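Local atomic coordinates of periplasmic binding protein (Veillonella parvula, PDB entry 4OVK), a protein that probably captures a solute in the periplasm and delivers it to an ABC transporter, as solute-binding proteins of this kind do. Residues 180-185 with 189-194; 221-226 with 258-263. One frame throughout, in Å; residues are numbered along the deposited sequence.

Contact 1: 180-185 with 189-194; sequences KVLYLQ and LTVAGN
Tyr183 O takes a backbone hydrogen bond from Ala192 N at 2.9 Å. The second rung runs from Gln185 N to Thr190 O at 2.7 Å. These two bonds flank the single bridge between Leu184 and Val191. The strand directions differ by 125°, so pairing is local and the chains diverge beyond it. Where they part, a water accepts from Tyr183 N and donates to Ala192 O. On one face Tyr183 CB lies 3.7 Å from Ala192 CB; the phenol goes on to Asp279, which bonds Tyr183 OH. On the other face Val191 CG1 is shared by two leucines. It meets Leu182 CD1 at 3.8 Å, the side chains crossing at about a right angle, and Leu184 CD1 from a second direction.

Gln185 can be followed outward. Its CB rests 3.3 Å from Thr190 O. CG stands anti to the backbone N (chi1 -160°) and the chain continues extended. The amide thus runs alongside Thr190, pointing the same way, and NE2 comes within 3.2 Å of Thr190 CG2, a van der Waals contact without a hydrogen bond.

The two strands form a splayed, hairpin-like pair. It leads from a parallel sheet, where strand 180-184 lies between strands 208-209 and 233-236, to the small antiparallel pair of 190-192 and 218-220. This is consistent with a periplasmic binding protein fold. Trp218 touches Gln185, Thr190 and Ala192. Helix 197-204 packs on Tyr183 and Ala192, and helix 223-229 packs on Leu182 and Leu189.

Contact 2: 221-226 with 258-263; sequences VSMEEI and SNIKAV
Apolar packing makes the whole contact between Ile260 and the first turn of helix 223-229. Ile260 points toward the helix. A chi1 of -60° turns its CG1 beside the backbone N, and from there the tip, CD1, reaches 4.2 Å from Ile226 CG2, the two side chains meeting at a slant. The same CD1 lies 3.6 Å from Ile226 O, so it also rests on the helix backbone. Met223, a selenomethionine, adds a looser touch, with CE 4.4 Å from Ile260 CG1.

No hydrogen bond crosses the contact; the side-chain bonds within the segments are those of 221-226. Ser222 is the N-cap and forms a capping box with Glu225. Ser222 OG accepts from Glu225 N at 2.9 Å. In return, Glu225 OE2 accepts from Ser222 N, which approaches from above the carboxylate plane, and from Ser222 OG through its anti lone pair. Two bonds therefore grip OE2 and fix the carboxylate beside the helix start.

The contact joins the starts of helices 223-229 and 261-264. Ile260 is the N-cap of the latter, where Asp230 accepts from Lys261 N. Trp257 also touches Ile226, and helix 244-248 touches Val263. With just 95 Å² buried, the contact probably relies on close van der Waals packing of apolar surface.

Both contacts are buried where they touch, but contact 1 lies deeper, its centre about 17 Å from the centre of the chain, against about 27 Å for the centre of contact 2. Contact 1 is knit by strand backbones with apolar side chains around them. Contact 2 joins two helix starts by side-chain packing, and its polar bonds stay local. The centres of the two contacts are about 11 Å apart, and they touch directly. Leu189 O probably accepts from Val221 N at 2.9 Å. Leu189 CD2 packs on Ile226 CD1 and on Met223 SE, and Val191 CG2 packs on Val221 CG1. Helix 223-229 is therefore common ground for both.

Contact 1: 180-185 with 189-194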
# COMPACT_ATOMS: atom_id res chain seq x y z
N LYS A 180 -11.11 19.25 -7.92
CA LYS A 180 -11.82 17.99 -8.13
C LYS A 180 -10.86 16.93 -8.65
O LYS A 180 -10.20 17.12 -9.67
CB LYS A 180 -12.97 18.19 -9.10
CG LYS A 180 -13.91 16.99 -9.18
CD LYS A 180 -15.06 17.22 -10.15
CE LYS A 180 -15.95 18.38 -9.73
NZ LYS A 180 -17.23 18.34 -10.48
N VAL A 181 -10.80 15.80 -7.94
CA VAL A 181 -9.79 14.76 -8.19
C VAL A 181 -10.47 13.45 -8.52
O VAL A 181 -11.40 13.02 -7.81
CB VAL A 181 -8.87 14.53 -6.96
CG1 VAL A 181 -7.77 13.54 -7.30
CG2 VAL A 181 -8.29 15.85 -6.45
N LEU A 182 -10.01 12.82 -9.61
CA LEU A 182 -10.47 11.51 -10.06
C LEU A 182 -9.32 10.51 -9.89
O LEU A 182 -8.20 10.77 -10.35
CB LEU A 182 -10.86 11.55 -11.53
CG LEU A 182 -11.41 10.24 -12.10
CD1 LEU A 182 -12.75 9.92 -11.46
CD2 LEU A 182 -11.53 10.33 -13.61
N TYR A 183 -9.58 9.39 -9.22
CA TYR A 183 -8.60 8.32 -9.10
C TYR A 183 -9.01 7.23 -10.10
O TYR A 183 -9.98 6.51 -9.88
CB TYR A 183 -8.53 7.81 -7.66
CG TYR A 183 -7.17 7.30 -7.20
CD1 TYR A 183 -6.58 6.20 -7.80
CD2 TYR A 183 -6.47 7.92 -6.17
CE1 TYR A 183 -5.34 5.72 -7.38
CE2 TYR A 183 -5.23 7.46 -5.75
CZ TYR A 183 -4.67 6.36 -6.35
OH TYR A 183 -3.45 5.89 -5.91
N LEU A 184 -8.31 7.19 -11.22
CA LEU A 184 -8.61 6.28 -12.32
C LEU A 184 -7.78 5.00 -12.18
O LEU A 184 -6.55 5.06 -12.10
CB LEU A 184 -8.33 6.98 -13.67
CG LEU A 184 -8.58 6.21 -14.97
CD1 LEU A 184 -10.05 5.84 -15.16
CD2 LEU A 184 -8.10 7.04 -16.17
N GLN A 185 -8.45 3.85 -12.11
CA GLN A 185 -7.74 2.58 -11.91
C GLN A 185 -7.01 2.08 -13.16
O GLN A 185 -5.88 1.57 -13.06
CB GLN A 185 -8.68 1.46 -11.45
CG GLN A 185 -7.90 0.32 -10.78
CD GLN A 185 -8.77 -0.85 -10.34
OE1 GLN A 185 -8.40 -1.60 -9.43
NE2 GLN A 185 -9.90 -1.04 -10.99
N LEU A 189 -12.20 2.63 -17.73
CA LEU A 189 -13.14 3.56 -17.09
C LEU A 189 -13.58 3.14 -15.68
O LEU A 189 -14.69 3.43 -15.25
CB LEU A 189 -14.36 3.80 -18.00
CG LEU A 189 -14.04 4.48 -19.33
CD1 LEU A 189 -15.22 4.37 -20.29
CD2 LEU A 189 -13.65 5.93 -19.09
N THR A 190 -12.68 2.46 -14.97
CA THR A 190 -12.93 2.08 -13.60
C THR A 190 -12.24 3.07 -12.68
O THR A 190 -11.05 3.36 -12.84
CB THR A 190 -12.42 0.66 -13.32
OG1 THR A 190 -13.05 -0.24 -14.23
CG2 THR A 190 -12.73 0.24 -11.89
N VAL A 191 -13.01 3.59 -11.72
CA VAL A 191 -12.56 4.67 -10.85
C VAL A 191 -12.78 4.29 -9.39
O VAL A 191 -13.56 3.38 -9.08
CB VAL A 191 -13.31 5.99 -11.18
CG1 VAL A 191 -13.18 6.32 -12.66
CG2 VAL A 191 -14.78 5.91 -10.79
N ALA A 192 -12.08 4.99 -8.51
CA ALA A 192 -12.24 4.81 -7.07
C ALA A 192 -13.56 5.42 -6.61
O ALA A 192 -13.81 6.60 -6.83
CB ALA A 192 -11.09 5.47 -6.33
N GLY A 193 -14.40 4.60 -5.98
CA GLY A 193 -15.73 5.02 -5.53
C GLY A 193 -15.72 5.46 -4.07
O GLY A 193 -14.67 5.47 -3.42
N ASN A 194 -16.89 5.82 -3.55
CA ASN A 194 -16.96 6.42 -2.21
C ASN A 194 -16.79 5.44 -1.03
O ASN A 194 -16.82 5.87 0.12
CB ASN A 194 -18.22 7.28 -2.06
CG ASN A 194 -19.51 6.47 -2.15
OD1 ASN A 194 -19.60 5.34 -1.66
ND2 ASN A 194 -20.53 7.06 -2.77
O HOH W 1 -12.11 8.67 -7.97

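Contact 2: 221-226 with 258-263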
# COMPACT_ATOMS: atom_id res chain seq x y z
N VAL A 221 -17.57 3.33 -14.68
CA VAL A 221 -18.48 4.44 -15.01
C VAL A 221 -18.39 4.73 -16.51
O VAL A 221 -17.62 4.09 -17.23
CB VAL A 221 -18.15 5.71 -14.19
CG1 VAL A 221 -18.17 5.40 -12.69
CG2 VAL A 221 -16.81 6.32 -14.60
N SER A 222 -19.21 5.67 -16.98
CA SER A 222 -19.22 6.06 -18.40
C SER A 222 -18.27 7.24 -18.66
O SER A 222 -18.01 8.05 -17.77
CB SER A 222 -20.63 6.46 -18.83
OG SER A 222 -21.02 7.69 -18.24
N MSE A 223 -17.78 7.34 -19.89
CA MSE A 223 -16.98 8.49 -20.30
C MSE A 223 -17.81 9.75 -20.17
O MSE A 223 -17.27 10.81 -19.85
CB MSE A 223 -16.46 8.31 -21.72
CG MSE A 223 -15.48 9.40 -22.17
SE MSE A 223 -13.75 9.21 -21.25
CE MSE A 223 -13.43 11.09 -20.78
N GLU A 224 -19.11 9.65 -20.39
CA GLU A 224 -20.00 10.80 -20.26
C GLU A 224 -20.04 11.35 -18.82
O GLU A 224 -19.98 12.57 -18.62
CB GLU A 224 -21.41 10.46 -20.77
CG GLU A 224 -22.33 11.67 -20.86
CD GLU A 224 -23.35 11.72 -19.73
OE1 GLU A 224 -24.41 11.07 -19.84
OE2 GLU A 224 -23.09 12.44 -18.74
N GLU A 225 -20.11 10.45 -17.84
CA GLU A 225 -20.05 10.85 -16.42
C GLU A 225 -18.77 11.62 -16.10
O GLU A 225 -18.79 12.66 -15.44
CB GLU A 225 -20.14 9.62 -15.49
CG GLU A 225 -21.53 9.06 -15.31
CD GLU A 225 -21.53 7.71 -14.61
OE1 GLU A 225 -21.73 7.69 -13.38
OE2 GLU A 225 -21.30 6.67 -15.28
N ILE A 226 -17.64 11.10 -16.59
CA ILE A 226 -16.34 11.71 -16.34
C ILE A 226 -16.24 13.09 -17.00
O ILE A 226 -15.69 14.03 -16.42
CB ILE A 226 -15.18 10.77 -16.77
CG1 ILE A 226 -15.15 9.51 -15.88
CG2 ILE A 226 -13.83 11.48 -16.72
CD1 ILE A 226 -14.22 8.42 -16.36
N SER A 258 -9.74 14.64 -24.24
CA SER A 258 -9.07 15.89 -24.67
C SER A 258 -9.63 17.20 -24.11
O SER A 258 -8.92 18.20 -24.03
CB SER A 258 -9.02 15.98 -26.20
OG SER A 258 -10.31 16.15 -26.76
N ASN A 259 -10.90 17.19 -23.71
CA ASN A 259 -11.57 18.39 -23.22
C ASN A 259 -11.73 18.44 -21.70
O ASN A 259 -12.41 19.32 -21.17
CB ASN A 259 -12.94 18.52 -23.90
CG ASN A 259 -12.83 18.74 -25.40
OD1 ASN A 259 -12.02 19.53 -25.87
ND2 ASN A 259 -13.66 18.03 -26.16
N ILE A 260 -11.09 17.50 -21.00
CA ILE A 260 -11.15 17.45 -19.53
C ILE A 260 -10.10 18.41 -18.97
O ILE A 260 -8.96 18.43 -19.45
CB ILE A 260 -10.87 16.02 -19.00
CG1 ILE A 260 -11.92 15.03 -19.54
CG2 ILE A 260 -10.81 16.00 -17.48
CD1 ILE A 260 -13.24 15.06 -18.82
N LYS A 261 -10.48 19.19 -17.96
CA LYS A 261 -9.57 20.20 -17.36
C LYS A 261 -8.20 19.61 -16.99
O LYS A 261 -7.17 20.15 -17.37
CB LYS A 261 -10.21 20.86 -16.13
CG LYS A 261 -11.38 21.78 -16.42
CD LYS A 261 -12.10 22.17 -15.13
CE LYS A 261 -13.25 23.14 -15.36
NZ LYS A 261 -13.98 23.42 -14.09
N ALA A 262 -8.19 18.49 -16.27
CA ALA A 262 -6.93 17.83 -15.89
C ALA A 262 -6.05 17.51 -17.09
O ALA A 262 -4.83 17.55 -16.99
CB ALA A 262 -7.19 16.55 -15.08
N VAL A 263 -6.67 17.21 -18.23
CA VAL A 263 -5.94 16.84 -19.43
C VAL A 263 -5.40 18.08 -20.13
O VAL A 263 -4.23 18.13 -20.52
CB VAL A 263 -6.81 15.98 -20.36
CG1 VAL A 263 -6.05 15.62 -21.64
CG2 VAL A 263 -7.25 14.72 -19.63